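Local coordinates for Adhesin/hemolysin (Burkholderia pseudomallei 1026a, PDB 4G6V), which acts as the toxic C-terminal part of a contact-dependent growth inhibition system, a tRNase held here in complex with its immunity protein CdiI, at residues I64-S69 and N91-I96; D102-A107 and I130-A135. One frame throughout, in Å; residues are numbered along the deposited sequence.

Interaction 1. Residues I64-S69 and N91-I96; sequences IRENQS and NPDYTI
Y94 reaches from strand 94-96 to the flank of helix 57-74, where its hydroxyl makes the hydrogen bond that joins I64-S69 to N91-I96. OH donates to the backbone O of E66 at 2.9 Å, on a lone pair in the carbonyl plane, with a C=O...OH angle of 110°. The E66 oxygen in turn lies near the plane of the ring, at its edge. This carbonyl is that of a residue within the helix, so the phenol adds a bond from the side to a backbone oxygen of the helical turn.

Two aliphatic carbons pack against the same hydroxyl. E66 CG sits 3.3 Å from Y94 OH, the two side chains sliding past each other in opposite directions, and S69 CB also meets OH. Within N91-I96, D93 CB covers one face of the Y94 ring, 3.9 Å from its plane and over its centre.

The charged part of the contact is a pair of carboxylates. In E66, chi1 (179°) sets CG anti to the backbone N, and the bend at chi2 turns CD and its carboxylate to lie against that of D93; the two groups stack with planes only 11° apart. E66 OE1 and D93 OD1 are 3.8 Å from each other. Each carboxylate has further partners: K69 of the CdiI chain forms a salt bridge with E66 OE1, T49 is hydrogen-bonded to E66 OE2, and D93 OD2 is bonded to N103 N and to the backbone N of A2 of the CdiI chain.

E66 and D93 are probably active-site residues, together with D102 and K121. A helix glutamate facing an aspartate just before strand 94-96 is consistent with the acidic site of PDDEXK nucleases, here contacted by CdiI.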
ATOM      1  N   ILE A  64      -5.297  -6.422 -10.781  1.00 37.10           N
ATOM      2  CA  ILE A  64      -4.801  -7.320 -11.818  1.00 36.29           C
ATOM      3  C   ILE A  64      -3.461  -7.887 -11.379  1.00 33.66           C
ATOM      4  O   ILE A  64      -3.287  -9.101 -11.282  1.00 36.95           O
ATOM      5  CB  ILE A  64      -4.618  -6.614 -13.211  1.00 44.21           C
ATOM      6  CG1 ILE A  64      -5.962  -6.235 -13.825  1.00 42.62           C
ATOM      7  CG2 ILE A  64      -3.946  -7.533 -14.204  1.00 40.19           C
ATOM      8  CD1 ILE A  64      -6.905  -7.393 -13.907  1.00 45.48           C
ATOM      9  N   ARG A  65      -2.511  -7.006 -11.102  1.00 35.86           N
ATOM     10  CA  ARG A  65      -1.155  -7.449 -10.777  1.00 34.68           C
ATOM     11  C   ARG A  65      -1.052  -8.364  -9.551  1.00 33.62           C
ATOM     12  O   ARG A  65      -0.148  -9.201  -9.466  1.00 37.91           O
ATOM     13  CB  ARG A  65      -0.239  -6.249 -10.640  1.00 32.72           C
ATOM     14  CG  ARG A  65      -0.179  -5.433 -11.911  1.00 38.18           C
ATOM     15  CD  ARG A  65       0.851  -6.018 -12.817  1.00 34.35           C
ATOM     16  NE  ARG A  65       1.027  -5.217 -14.016  1.00 45.31           N
ATOM     17  CZ  ARG A  65       0.442  -5.481 -15.178  1.00 45.33           C
ATOM     18  NH1 ARG A  65      -0.365  -6.527 -15.289  1.00 36.36           N
ATOM     19  NH2 ARG A  65       0.664  -4.696 -16.228  1.00 40.64           N
ATOM     20  N   GLU A  66      -1.981  -8.209  -8.611  1.00 34.38           N
ATOM     21  CA  GLU A  66      -2.055  -9.082  -7.442  1.00 33.15           C
ATOM     22  C   GLU A  66      -2.507 -10.494  -7.854  1.00 38.48           C
ATOM     23  O   GLU A  66      -1.899 -11.499  -7.479  1.00 31.43           O
ATOM     24  CB  GLU A  66      -3.012  -8.506  -6.396  1.00 26.25           C
ATOM     25  CG  GLU A  66      -3.147  -9.371  -5.160  1.00 37.05           C
ATOM     26  CD  GLU A  66      -4.540  -9.321  -4.556  1.00 38.64           C
ATOM     27  OE1 GLU A  66      -5.061  -8.203  -4.400  1.00 30.25           O
ATOM     28  OE2 GLU A  66      -5.106 -10.395  -4.228  1.00 45.33           O
ATOM     29  N   ASN A  67      -3.579 -10.576  -8.628  1.00 33.29           N
ATOM     30  CA  ASN A  67      -4.017 -11.871  -9.117  1.00 37.66           C
ATOM     31  C   ASN A  67      -2.936 -12.518  -9.976  1.00 35.60           C
ATOM     32  O   ASN A  67      -2.740 -13.731  -9.925  1.00 27.53           O
ATOM     33  CB  ASN A  67      -5.351 -11.755  -9.856  1.00 25.40           C
ATOM     34  CG  ASN A  67      -6.543 -11.719  -8.896  1.00 38.42           C
ATOM     35  OD1 ASN A  67      -6.413 -12.014  -7.702  1.00 30.60           O
ATOM     36  ND2 ASN A  67      -7.707 -11.362  -9.415  1.00 22.97           N
ATOM     37  N   GLN A  68      -2.209 -11.692 -10.724  1.00 29.53           N
ATOM     38  CA  GLN A  68      -1.136 -12.191 -11.568  1.00 27.09           C
ATOM     39  C   GLN A  68       0.097 -12.687 -10.807  1.00 37.33           C
ATOM     40  O   GLN A  68       0.709 -13.673 -11.213  1.00 34.91           O
ATOM     41  CB  GLN A  68      -0.735 -11.152 -12.600  1.00 22.47           C
ATOM     42  CG  GLN A  68      -1.797 -10.927 -13.659  1.00 31.67           C
ATOM     43  CD  GLN A  68      -1.417  -9.823 -14.628  1.00 47.35           C
ATOM     44  OE1 GLN A  68      -0.847  -8.787 -14.238  1.00 45.00           O
ATOM     45  NE2 GLN A  68      -1.718 -10.038 -15.899  1.00 40.30           N
ATOM     46  N   SER A  69       0.470 -12.005  -9.724  1.00 37.90           N
ATOM     47  CA  SER A  69       1.608 -12.446  -8.915  1.00 35.54           C
ATOM     48  C   SER A  69       1.368 -13.813  -8.294  1.00 37.28           C
ATOM     49  O   SER A  69       2.294 -14.605  -8.161  1.00 36.83           O
ATOM     50  CB  SER A  69       1.945 -11.430  -7.831  1.00 32.64           C
ATOM     51  OG  SER A  69       2.724 -10.380  -8.374  1.00 38.87           O
ATOM     52  N   ASN A  91      -6.688  -8.232   6.402  1.00 50.07           N
ATOM     53  CA  ASN A  91      -6.930  -9.274   5.413  1.00 40.28           C
ATOM     54  C   ASN A  91      -5.808  -9.308   4.380  1.00 34.55           C
ATOM     55  O   ASN A  91      -5.886  -8.623   3.369  1.00 39.62           O
ATOM     56  CB  ASN A  91      -8.266  -9.015   4.717  1.00 35.14           C
ATOM     57  CG  ASN A  91      -9.444  -9.149   5.660  1.00 42.08           C
ATOM     58  OD1 ASN A  91      -9.658 -10.201   6.270  1.00 47.14           O
ATOM     59  ND2 ASN A  91     -10.210  -8.081   5.796  1.00 43.14           N
ATOM     60  N   PRO A  92      -4.760 -10.105   4.628  1.00 34.42           N
ATOM     61  CA  PRO A  92      -3.624 -10.129   3.696  1.00 34.42           C
ATOM     62  C   PRO A  92      -3.974 -10.660   2.296  1.00 43.41           C
ATOM     63  O   PRO A  92      -4.976 -11.366   2.083  1.00 39.38           O
ATOM     64  CB  PRO A  92      -2.606 -11.051   4.383  1.00 28.31           C
ATOM     65  CG  PRO A  92      -3.376 -11.802   5.395  1.00 32.15           C
ATOM     66  CD  PRO A  92      -4.556 -10.976   5.794  1.00 26.57           C
ATOM     67  N   ASP A  93      -3.125 -10.299   1.339  1.00 36.18           N
ATOM     68  CA  ASP A  93      -3.282 -10.704  -0.045  1.00 35.25           C
ATOM     69  C   ASP A  93      -3.122 -12.214  -0.227  1.00 35.87           C
ATOM     70  O   ASP A  93      -4.002 -12.887  -0.774  1.00 40.93           O
ATOM     71  CB  ASP A  93      -2.258  -9.968  -0.918  1.00 37.44           C
ATOM     72  CG  ASP A  93      -2.599  -8.504  -1.121  1.00 34.78           C
ATOM     73  OD1 ASP A  93      -3.768  -8.123  -0.872  1.00 37.86           O
ATOM     74  OD2 ASP A  93      -1.698  -7.740  -1.541  1.00 33.53           O
ATOM     75  N   TYR A  94      -1.983 -12.726   0.227  1.00 35.67           N
ATOM     76  CA  TYR A  94      -1.651 -14.131   0.078  1.00 35.40           C
ATOM     77  C   TYR A  94      -1.225 -14.783   1.383  1.00 41.35           C
ATOM     78  O   TYR A  94      -1.018 -14.107   2.402  1.00 37.76           O
ATOM     79  CB  TYR A  94      -0.451 -14.299  -0.830  1.00 29.87           C
ATOM     80  CG  TYR A  94      -0.394 -13.366  -2.001  1.00 39.23           C
ATOM     81  CD1 TYR A  94      -1.381 -13.395  -2.998  1.00 36.83           C
ATOM     82  CD2 TYR A  94       0.679 -12.496  -2.154  1.00 34.86           C
ATOM     83  CE1 TYR A  94      -1.314 -12.565  -4.079  1.00 31.15           C
ATOM     84  CE2 TYR A  94       0.764 -11.665  -3.248  1.00 40.72           C
ATOM     85  CZ  TYR A  94      -0.242 -11.700  -4.211  1.00 31.67           C
ATOM     86  OH  TYR A  94      -0.169 -10.863  -5.295  1.00 34.77           O
ATOM     87  N   THR A  95      -0.878 -16.064   1.235  1.00 35.42           N
ATOM     88  CA  THR A  95      -0.095 -16.868   2.173  1.00 36.98           C
ATOM     89  C   THR A  95       0.890 -17.666   1.291  1.00 31.28           C
ATOM     90  O   THR A  95       0.448 -18.435   0.436  1.00 34.26           O
ATOM     91  CB  THR A  95      -0.977 -17.833   2.976  1.00 42.55           C
ATOM     92  OG1 THR A  95      -1.653 -18.724   2.081  1.00 42.80           O
ATOM     93  CG2 THR A  95      -2.005 -17.062   3.790  1.00 40.10           C
ATOM     94  N   ILE A  96       2.205 -17.485   1.463  1.00 40.48           N
ATOM     95  CA  ILE A  96       3.159 -18.097   0.560  1.00 43.32           C
ATOM     96  C   ILE A  96       3.999 -19.100   1.358  1.00 48.43           C
ATOM     97  O   ILE A  96       4.836 -18.721   2.217  1.00 39.12           O
ATOM     98  CB  ILE A  96       4.014 -17.040  -0.172  1.00 36.47           C
ATOM     99  CG1 ILE A  96       3.133 -16.179  -1.063  1.00 28.87           C
ATOM    100  CG2 ILE A  96       5.112 -17.695  -1.017  1.00 38.53           C
ATOM    101  CD1 ILE A  96       3.899 -15.227  -1.904  1.00 34.98           C
TER

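Interaction 2. Residues D102-A107 and I130-A135; sequences DNYAPA and IVVNLA
P106 crosses V132 at about a right angle, its CD 4.0 Å from V132 CG1, while its CG meets L134 CD2. The same P106 CD covers one face of the Y104 ring, 3.9 Å from its plane and over its centre. Y104, V132 and I130 share a face of the parallel strand pair, and nearer the start of the strands I130 CG2 packs against Y104 CB at 3.9 Å.

On the other face N103 and V131 cross, with N103 OD1 3.7 Å from V131 CG1; OD1 itself is taken by the hydroxyl of S69. N133 OD1 accepts from A135 N, forming an Asx turn that starts at N133.

Three backbone bonds set this register: V131 N to D102 O, Y104 N to V131 O at 2.8 Å, and N133 N to Y104 O.

The two strands belong to a beta-alpha-beta unit whose connecting helix 111-123 covers the Y104 side through I114, T117 and K121. Y94 and I96 of strand 94-96 meet V131 on the opposite face, E66 of helix 57-74 lies against N103, and strand 159-162 pairs with the far edge of 129-133.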
ATOM      1  N   ASP A 102       1.996  -9.703   1.152  1.00 35.92           N
ATOM      2  CA  ASP A 102       1.200  -8.694   0.461  1.00 35.92           C
ATOM      3  C   ASP A 102       1.837  -8.330  -0.884  1.00 37.15           C
ATOM      4  O   ASP A 102       3.066  -8.346  -1.016  1.00 37.53           O
ATOM      5  CB  ASP A 102       1.002  -7.447   1.328  1.00 38.77           C
ATOM      6  CG  ASP A 102      -0.201  -7.563   2.263  1.00 53.17           C
ATOM      7  OD1 ASP A 102      -0.917  -8.588   2.207  1.00 50.58           O
ATOM      8  OD2 ASP A 102      -0.431  -6.618   3.054  1.00 54.11           O
ATOM      9  N   ASN A 103       0.999  -8.027  -1.880  1.00 33.39           N
ATOM     10  CA  ASN A 103       1.474  -7.612  -3.205  1.00 34.56           C
ATOM     11  C   ASN A 103       1.618  -6.105  -3.282  1.00 28.88           C
ATOM     12  O   ASN A 103       0.779  -5.372  -2.772  1.00 30.86           O
ATOM     13  CB  ASN A 103       0.528  -8.086  -4.330  1.00 26.35           C
ATOM     14  CG  ASN A 103       1.089  -7.801  -5.737  1.00 34.36           C
ATOM     15  OD1 ASN A 103       2.113  -8.357  -6.121  1.00 35.40           O
ATOM     16  ND2 ASN A 103       0.419  -6.923  -6.504  1.00 38.42           N
ATOM     17  N   TYR A 104       2.696  -5.657  -3.913  1.00 26.22           N
ATOM     18  CA  TYR A 104       2.930  -4.237  -4.161  1.00 31.87           C
ATOM     19  C   TYR A 104       3.473  -4.072  -5.578  1.00 32.95           C
ATOM     20  O   TYR A 104       4.533  -4.609  -5.932  1.00 31.95           O
ATOM     21  CB  TYR A 104       3.873  -3.651  -3.104  1.00 29.18           C
ATOM     22  CG  TYR A 104       4.514  -2.332  -3.447  1.00 33.72           C
ATOM     23  CD1 TYR A 104       3.771  -1.272  -3.963  1.00 31.94           C
ATOM     24  CD2 TYR A 104       5.867  -2.135  -3.235  1.00 30.62           C
ATOM     25  CE1 TYR A 104       4.378  -0.059  -4.278  1.00 26.98           C
ATOM     26  CE2 TYR A 104       6.480  -0.918  -3.529  1.00 32.01           C
ATOM     27  CZ  TYR A 104       5.740   0.115  -4.048  1.00 34.97           C
ATOM     28  OH  TYR A 104       6.376   1.321  -4.323  1.00 40.35           O
ATOM     29  N   ALA A 105       2.716  -3.361  -6.401  1.00 33.25           N
ATOM     30  CA  ALA A 105       3.018  -3.315  -7.823  1.00 39.19           C
ATOM     31  C   ALA A 105       3.322  -1.890  -8.259  1.00 28.24           C
ATOM     32  O   ALA A 105       2.501  -1.250  -8.889  1.00 39.91           O
ATOM     33  CB  ALA A 105       1.876  -3.910  -8.630  1.00 35.60           C
ATOM     34  N   PRO A 106       4.525  -1.411  -7.922  1.00 37.21           N
ATOM     35  CA  PRO A 106       4.928  -0.028  -8.170  1.00 37.26           C
ATOM     36  C   PRO A 106       4.831   0.324  -9.645  1.00 41.53           C
ATOM     37  O   PRO A 106       5.233  -0.478 -10.493  1.00 37.38           O
ATOM     38  CB  PRO A 106       6.396  -0.007  -7.717  1.00 37.21           C
ATOM     39  CG  PRO A 106       6.852  -1.425  -7.866  1.00 30.35           C
ATOM     40  CD  PRO A 106       5.653  -2.228  -7.435  1.00 31.21           C
ATOM     41  N   ALA A 107       4.270   1.494  -9.939  1.00 41.61           N
ATOM     42  CA  ALA A 107       4.259   2.007 -11.298  1.00 42.76           C
ATOM     43  C   ALA A 107       5.393   3.016 -11.413  1.00 43.08           C
ATOM     44  O   ALA A 107       5.916   3.265 -12.506  1.00 43.77           O
ATOM     45  CB  ALA A 107       2.928   2.647 -11.620  1.00 43.40           C
ATOM     46  N   ILE A 130       6.544  -8.979   1.579  1.00 37.68           N
ATOM     47  CA  ILE A 130       6.034  -8.266   0.419  1.00 37.79           C
ATOM     48  C   ILE A 130       6.437  -8.936  -0.882  1.00 32.71           C
ATOM     49  O   ILE A 130       7.623  -9.215  -1.100  1.00 34.28           O
ATOM     50  CB  ILE A 130       6.612  -6.847   0.338  1.00 36.87           C
ATOM     51  CG1 ILE A 130       6.667  -6.173   1.710  1.00 27.01           C
ATOM     52  CG2 ILE A 130       5.842  -6.047  -0.697  1.00 31.83           C
ATOM     53  CD1 ILE A 130       5.404  -5.479   2.116  1.00 33.95           C
ATOM     54  N   VAL A 131       5.456  -9.185  -1.744  1.00 28.84           N
ATOM     55  CA  VAL A 131       5.748  -9.501  -3.143  1.00 30.86           C
ATOM     56  C   VAL A 131       5.813  -8.182  -3.906  1.00 37.12           C
ATOM     57  O   VAL A 131       4.850  -7.385  -3.897  1.00 32.33           O
ATOM     58  CB  VAL A 131       4.683 -10.398  -3.795  1.00 32.25           C
ATOM     59  CG1 VAL A 131       4.960 -10.528  -5.275  1.00 34.36           C
ATOM     60  CG2 VAL A 131       4.627 -11.764  -3.124  1.00 28.13           C
ATOM     61  N   VAL A 132       6.962  -7.922  -4.524  1.00 31.83           N
ATOM     62  CA  VAL A 132       7.108  -6.717  -5.319  1.00 29.93           C
ATOM     63  C   VAL A 132       7.145  -7.078  -6.786  1.00 37.02           C
ATOM     64  O   VAL A 132       8.116  -7.664  -7.253  1.00 35.77           O
ATOM     65  CB  VAL A 132       8.381  -5.958  -5.019  1.00 25.97           C
ATOM     66  CG1 VAL A 132       8.445  -4.711  -5.941  1.00 27.63           C
ATOM     67  CG2 VAL A 132       8.463  -5.575  -3.524  1.00 29.81           C
ATOM     68  N   ASN A 133       6.088  -6.695  -7.497  1.00 35.82           N
ATOM     69  CA  ASN A 133       5.884  -7.030  -8.899  1.00 30.09           C
ATOM     70  C   ASN A 133       6.247  -5.870  -9.811  1.00 39.53           C
ATOM     71  O   ASN A 133       5.543  -4.833  -9.840  1.00 35.91           O
ATOM     72  CB  ASN A 133       4.424  -7.396  -9.097  1.00 29.04           C
ATOM     73  CG  ASN A 133       4.161  -8.034 -10.430  1.00 35.40           C
ATOM     74  OD1 ASN A 133       4.914  -7.844 -11.391  1.00 34.66           O
ATOM     75  ND2 ASN A 133       3.072  -8.794 -10.508  1.00 28.99           N
ATOM     76  N   LEU A 134       7.332  -6.037 -10.567  1.00 38.04           N
ATOM     77  CA  LEU A 134       7.859  -4.939 -11.393  1.00 37.68           C
ATOM     78  C   LEU A 134       7.233  -4.794 -12.801  1.00 41.02           C
ATOM     79  O   LEU A 134       7.818  -4.149 -13.671  1.00 44.28           O
ATOM     80  CB  LEU A 134       9.393  -5.001 -11.486  1.00 31.48           C
ATOM     81  CG  LEU A 134      10.184  -4.933 -10.166  1.00 37.08           C
ATOM     82  CD1 LEU A 134      11.678  -4.859 -10.430  1.00 33.52           C
ATOM     83  CD2 LEU A 134       9.755  -3.753  -9.291  1.00 26.37           C
ATOM     84  N   ALA A 135       6.051  -5.377 -13.013  1.00 39.48           N
ATOM     85  CA  ALA A 135       5.361  -5.320 -14.315  1.00 36.96           C
ATOM     86  C   ALA A 135       5.332  -3.917 -14.925  1.00 46.84           C
ATOM     87  O   ALA A 135       5.699  -3.731 -16.079  1.00 50.55           O
ATOM     88  CB  ALA A 135       3.938  -5.869 -14.194  1.00 20.37           C
TER

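The two contacts lie in series along the chain, interaction 1 closing before interaction 2 opens, with centres about 9 Å apart. Both reach the mixed central sheet, in which strands 94-96 and 99-104 are antiparallel neighbours and 129-133 follows in parallel. Interaction 1 ties helix 57-74 to this sheet, whereas interaction 2 joins two of its strands. They meet directly where D93 N bonds to D102 OD1 at 2.9 Å. Of the probable active-site residues, E66 and D93 come from the first contact and D102 from the second, while K121 is supplied by helix 111-123 between the strands of interaction 2. The site thus appears to be assembled across both contacts, and CdiI touches each of them.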